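Local coordinates for protein fructose-1,6-bisphosphatase/inositol-1-monophosphatase (Thermotoga maritima, PDB 2P3N) that hydrolyses the phosphate ester of inositol 1-phosphate and the 1-phosphate of fructose 1,6-bisphosphate, among other substrates, using magnesium, and works as a homotetramer, at residues 108-113 with 117-122; 4-9 with 51-56. One frame throughout, in Å; residues are numbered along the deposited sequence.

Contact 1 of 2, residues 108-113 with 117-122; sequences LGVVHA and NETLYA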
# COMPACT_ATOMS: atom_id res chain seq x y z
N LEU A 108 -13.86 -7.70 -22.49
CA LEU A 108 -13.44 -7.38 -21.13
C LEU A 108 -11.92 -7.41 -21.03
O LEU A 108 -11.27 -8.21 -21.69
CB LEU A 108 -14.06 -8.43 -20.20
CG LEU A 108 -13.87 -8.52 -18.69
CD1 LEU A 108 -14.74 -9.65 -18.19
CD2 LEU A 108 -12.41 -8.76 -18.32
N GLY A 109 -11.37 -6.54 -20.20
CA GLY A 109 -9.93 -6.50 -20.03
C GLY A 109 -9.57 -6.10 -18.61
O GLY A 109 -10.21 -5.24 -18.01
N VAL A 110 -8.54 -6.72 -18.06
CA VAL A 110 -8.10 -6.36 -16.72
C VAL A 110 -6.60 -6.54 -16.63
O VAL A 110 -6.05 -7.54 -17.11
CB VAL A 110 -8.84 -7.19 -15.63
CG1 VAL A 110 -8.98 -8.62 -16.07
CG2 VAL A 110 -8.09 -7.10 -14.31
N VAL A 111 -5.93 -5.54 -16.06
CA VAL A 111 -4.47 -5.56 -15.89
C VAL A 111 -4.22 -5.29 -14.40
O VAL A 111 -4.76 -4.34 -13.84
CB VAL A 111 -3.76 -4.45 -16.73
CG1 VAL A 111 -2.26 -4.49 -16.52
CG2 VAL A 111 -4.07 -4.63 -18.20
N HIS A 112 -3.43 -6.14 -13.76
CA HIS A 112 -3.16 -5.96 -12.35
C HIS A 112 -1.67 -5.97 -12.00
O HIS A 112 -1.02 -7.01 -12.03
CB HIS A 112 -3.88 -7.04 -11.52
CG HIS A 112 -3.59 -6.96 -10.05
ND1 HIS A 112 -3.92 -5.87 -9.28
CD2 HIS A 112 -2.97 -7.83 -9.22
CE1 HIS A 112 -3.51 -6.07 -8.04
NE2 HIS A 112 -2.93 -7.25 -7.98
N ALA A 113 -1.14 -4.78 -11.70
CA ALA A 113 0.26 -4.62 -11.32
C ALA A 113 0.28 -4.83 -9.82
O ALA A 113 -0.09 -3.94 -9.05
CB ALA A 113 0.75 -3.24 -11.68
N ASN A 117 -0.20 -2.23 -6.64
CA ASN A 117 -1.59 -2.24 -6.18
C ASN A 117 -2.46 -1.42 -7.13
O ASN A 117 -3.32 -0.65 -6.71
CB ASN A 117 -1.70 -1.72 -4.76
CG ASN A 117 -1.41 -2.79 -3.74
OD1 ASN A 117 -2.17 -3.75 -3.62
ND2 ASN A 117 -0.32 -2.64 -3.01
N GLU A 118 -2.22 -1.59 -8.42
CA GLU A 118 -2.98 -0.89 -9.43
C GLU A 118 -3.74 -1.90 -10.24
O GLU A 118 -3.17 -2.83 -10.79
CB GLU A 118 -2.04 -0.11 -10.34
CG GLU A 118 -1.21 0.91 -9.61
CD GLU A 118 -0.35 1.73 -10.54
OE1 GLU A 118 0.00 2.86 -10.14
OE2 GLU A 118 -0.04 1.24 -11.65
N THR A 119 -5.06 -1.72 -10.30
CA THR A 119 -5.90 -2.62 -11.06
C THR A 119 -6.71 -1.79 -12.04
O THR A 119 -7.65 -1.09 -11.66
CB THR A 119 -6.87 -3.44 -10.17
OG1 THR A 119 -6.15 -4.02 -9.07
CG2 THR A 119 -7.48 -4.59 -10.99
N LEU A 120 -6.31 -1.86 -13.31
CA LEU A 120 -6.97 -1.14 -14.37
C LEU A 120 -7.82 -2.14 -15.14
O LEU A 120 -7.36 -3.23 -15.46
CB LEU A 120 -5.92 -0.50 -15.28
CG LEU A 120 -4.99 0.41 -14.47
CD1 LEU A 120 -3.78 -0.37 -14.03
CD2 LEU A 120 -4.56 1.61 -15.29
N TYR A 121 -9.08 -1.80 -15.41
CA TYR A 121 -9.96 -2.71 -16.14
C TYR A 121 -11.03 -1.98 -16.93
O TYR A 121 -11.31 -0.81 -16.71
CB TYR A 121 -10.63 -3.68 -15.18
CG TYR A 121 -11.32 -3.01 -14.02
CD1 TYR A 121 -10.59 -2.59 -12.91
CD2 TYR A 121 -12.68 -2.73 -14.07
CE1 TYR A 121 -11.21 -1.91 -11.86
CE2 TYR A 121 -13.30 -2.04 -13.03
CZ TYR A 121 -12.56 -1.64 -11.93
OH TYR A 121 -13.18 -0.96 -10.92
N ALA A 122 -11.64 -2.70 -17.86
CA ALA A 122 -12.70 -2.15 -18.69
C ALA A 122 -13.52 -3.25 -19.33
O ALA A 122 -12.97 -4.22 -19.84
CB ALA A 122 -12.10 -1.25 -19.77
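Two groups grip the hydroxyl of Thr-119: across the strands His-112 ND1 lies 2.9 Å from Thr-119 OG1 in a hydrogen bond whose proton either could supply, and Arg-12 NE of helix 2-21 reaches the same oxygen. The hydroxyl meets the imidazole at its edge, close to the ring plane. With CG of His-112 opposite the backbone N (chi1 177°), the ring's own rotation (chi2 62°) brings ND1 to the hydroxyl. Leu-120 O receives Val-111 N at 2.8 Å in a nearly straight bond. Gly-109 with Ala-122 and Ala-113 with Glu-118 form the other hydrogen-bonded pairs of this antiparallel beta hairpin, in the middle of the large mixed sheet of the inositol monophosphatase fold. At the turn, Asn-117 and Glu-118 both face Ala-113 in a G1 bulge, Asn-117 having positive phi (61°). On the face of Val-110, His-112 and Thr-119, Val-110 CB packs on Tyr-121 CB at 4.0 Å; the tyrosine ring leads away and lies almost parallel to that of Phe-129. Val-111, Ala-113 and Leu-120 point to the other face, covered by helices 177-185 and 199-211. There the carboxylate of Glu-118 is held by Arg-188 through OE1 and by Tyr-183 OH through OE2.

Contact 2 of 2, residues 4-9 with 51-56; sequences LDFSIK and DEIRKF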
# COMPACT_ATOMS: atom_id res chain seq x y z
N LEU A 4 -16.15 -9.78 -15.28
CA LEU A 4 -15.24 -8.71 -14.87
C LEU A 4 -14.81 -8.86 -13.42
O LEU A 4 -13.62 -8.84 -13.12
CB LEU A 4 -15.90 -7.34 -15.06
CG LEU A 4 -15.08 -6.14 -14.59
CD1 LEU A 4 -13.90 -5.90 -15.54
CD2 LEU A 4 -15.98 -4.92 -14.55
N ASP A 5 -15.78 -9.02 -12.53
CA ASP A 5 -15.53 -9.16 -11.09
C ASP A 5 -14.64 -10.37 -10.78
O ASP A 5 -13.75 -10.32 -9.92
CB ASP A 5 -16.86 -9.28 -10.36
CG ASP A 5 -16.73 -9.10 -8.86
OD1 ASP A 5 -17.23 -9.95 -8.09
OD2 ASP A 5 -16.12 -8.09 -8.46
N PHE A 6 -14.92 -11.46 -11.49
CA PHE A 6 -14.20 -12.73 -11.36
C PHE A 6 -12.75 -12.51 -11.73
O PHE A 6 -11.84 -12.99 -11.06
CB PHE A 6 -14.83 -13.74 -12.33
CG PHE A 6 -13.98 -14.95 -12.60
CD1 PHE A 6 -14.05 -16.07 -11.77
CD2 PHE A 6 -13.12 -14.98 -13.69
CE1 PHE A 6 -13.26 -17.21 -12.04
CE2 PHE A 6 -12.33 -16.11 -13.97
CZ PHE A 6 -12.40 -17.22 -13.14
N SER A 7 -12.54 -11.78 -12.82
CA SER A 7 -11.22 -11.47 -13.33
C SER A 7 -10.43 -10.60 -12.38
O SER A 7 -9.25 -10.83 -12.13
CB SER A 7 -11.36 -10.77 -14.68
OG SER A 7 -12.06 -11.60 -15.60
N ILE A 8 -11.08 -9.57 -11.85
CA ILE A 8 -10.43 -8.66 -10.92
C ILE A 8 -9.97 -9.41 -9.68
O ILE A 8 -8.80 -9.32 -9.29
CB ILE A 8 -11.39 -7.54 -10.50
CG1 ILE A 8 -11.69 -6.65 -11.71
CG2 ILE A 8 -10.79 -6.72 -9.36
CD1 ILE A 8 -12.83 -5.67 -11.49
N LYS A 9 -10.88 -10.17 -9.07
CA LYS A 9 -10.54 -10.91 -7.87
C LYS A 9 -9.51 -12.01 -8.09
O LYS A 9 -8.73 -12.32 -7.20
CB LYS A 9 -11.81 -11.49 -7.26
CG LYS A 9 -12.81 -10.41 -6.96
CD LYS A 9 -14.02 -10.92 -6.20
CE LYS A 9 -14.90 -9.75 -5.86
NZ LYS A 9 -16.20 -10.17 -5.30
N ASP A 51 -6.74 -22.68 -14.28
CA ASP A 51 -7.53 -23.63 -13.53
C ASP A 51 -8.86 -23.05 -13.06
O ASP A 51 -9.87 -23.76 -13.05
CB ASP A 51 -6.75 -24.12 -12.32
CG ASP A 51 -5.73 -25.16 -12.68
OD1 ASP A 51 -5.48 -25.34 -13.89
OD2 ASP A 51 -5.17 -25.79 -11.75
N GLU A 52 -8.86 -21.79 -12.64
CA GLU A 52 -10.10 -21.17 -12.17
C GLU A 52 -11.04 -20.88 -13.33
O GLU A 52 -12.26 -21.00 -13.19
CB GLU A 52 -9.81 -19.87 -11.42
CG GLU A 52 -9.48 -20.07 -9.95
CD GLU A 52 -10.68 -20.51 -9.13
OE1 GLU A 52 -11.54 -19.67 -8.82
OE2 GLU A 52 -10.75 -21.72 -8.82
N ILE A 53 -10.47 -20.49 -14.46
CA ILE A 53 -11.28 -20.22 -15.63
C ILE A 53 -11.88 -21.55 -16.07
O ILE A 53 -13.09 -21.67 -16.23
CB ILE A 53 -10.44 -19.61 -16.75
CG1 ILE A 53 -9.98 -18.20 -16.34
CG2 ILE A 53 -11.25 -19.53 -18.01
CD1 ILE A 53 -9.16 -17.50 -17.39
N ARG A 54 -11.02 -22.56 -16.25
CA ARG A 54 -11.47 -23.89 -16.66
C ARG A 54 -12.57 -24.42 -15.74
O ARG A 54 -13.42 -25.22 -16.15
CB ARG A 54 -10.29 -24.87 -16.67
CG ARG A 54 -9.28 -24.66 -17.80
CD ARG A 54 -9.67 -25.42 -19.07
NE ARG A 54 -8.79 -25.15 -20.21
CZ ARG A 54 -7.50 -25.45 -20.27
NH1 ARG A 54 -6.89 -26.03 -19.24
NH2 ARG A 54 -6.81 -25.17 -21.37
N LYS A 55 -12.55 -23.96 -14.50
CA LYS A 55 -13.51 -24.40 -13.51
C LYS A 55 -14.87 -23.73 -13.64
O LYS A 55 -15.90 -24.39 -13.57
CB LYS A 55 -12.95 -24.16 -12.11
CG LYS A 55 -13.90 -24.45 -10.99
CD LYS A 55 -13.19 -24.24 -9.66
CE LYS A 55 -14.09 -24.50 -8.47
NZ LYS A 55 -13.37 -24.15 -7.20
N PHE A 56 -14.86 -22.41 -13.83
CA PHE A 56 -16.11 -21.66 -13.94
C PHE A 56 -16.59 -21.42 -15.37
O PHE A 56 -17.73 -21.04 -15.60
CB PHE A 56 -16.00 -20.31 -13.21
CG PHE A 56 -15.90 -20.45 -11.72
CD1 PHE A 56 -14.67 -20.68 -11.11
CD2 PHE A 56 -17.05 -20.41 -10.94
CE1 PHE A 56 -14.59 -20.88 -9.73
CE2 PHE A 56 -16.97 -20.61 -9.55
CZ PHE A 56 -15.75 -20.84 -8.95
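This is a sparse, mainly apolar helix-to-helix contact, in which Phe-6 of the N-terminal helix 2-21 spans the distance to the last turns of helix 40-56. Segments 4-9 and 51-56 run roughly antiparallel (154°), their axes 11.7 Å apart at the closest, too far for backbones to pack, so the gap is filled by side chains, chiefly Phe-6, met by Glu-52, Ile-53 and Phe-56. With CG anti to the backbone N (chi1 164°), the Phe-6 ring extends toward the other helix and presents its outer carbons. CE2 touches Ile-53 CG1 at 3.9 Å, close to the ring plane, the two side chains crossing at about a right angle. CZ points at the backbone, 3.8 Å from Glu-52 O, and also lies 4.1 Å from Glu-52 CB. On the remaining side CE1 meets Phe-56 CD1 at 3.9 Å; the two rings meet obliquely, planes at 58°, whereas Phe-57 meets the Phe-6 ring edge-to-face. Ile-53 continues inward onto Trp-76 and Ile-78 of the sheet. Without the ring, as with an alanine here, Ile-53 and Phe-56 would probably lose their shared partner and a gap would be likely to open between the helices. Away from this interface, Lys-9 NZ makes a salt bridge with Asp-5 OD1 (3.0 Å), and both side chains also reach the backbone of Arg-134 of a second subunit. No hydrogen bond or salt bridge crosses between 4-9 and 51-56, so their attachment probably rests mostly on dispersion and burial of apolar surface, with the Phe-6 edge also facing a backbone carbonyl.

In the fold
The centres of the two contacts are 14 Å apart, and helix 2-21 joins them by lying over the sheet that contains the hairpin. Ser-7 CB packs on Val-110 CG1 at 3.5 Å, and Leu-4 CD1 and Ile-8 CD1 rest against Tyr-121 CD2 at 3.7 and 3.9 Å, while Phe-6 reaches across to helix 40-56. The sheet thus has this helix pair on one face. On its other face the side chain of Val-111 lies about 6 Å from that of Asp-82, which by analogy with relatives probably binds substrate and a second magnesium, and about 11 Å from the bound magnesium ion. Contact 2 is also outside the metal site, the side chain of Ile-53 being about 11 Å from that of Asp-79, a ligand of the bound magnesium.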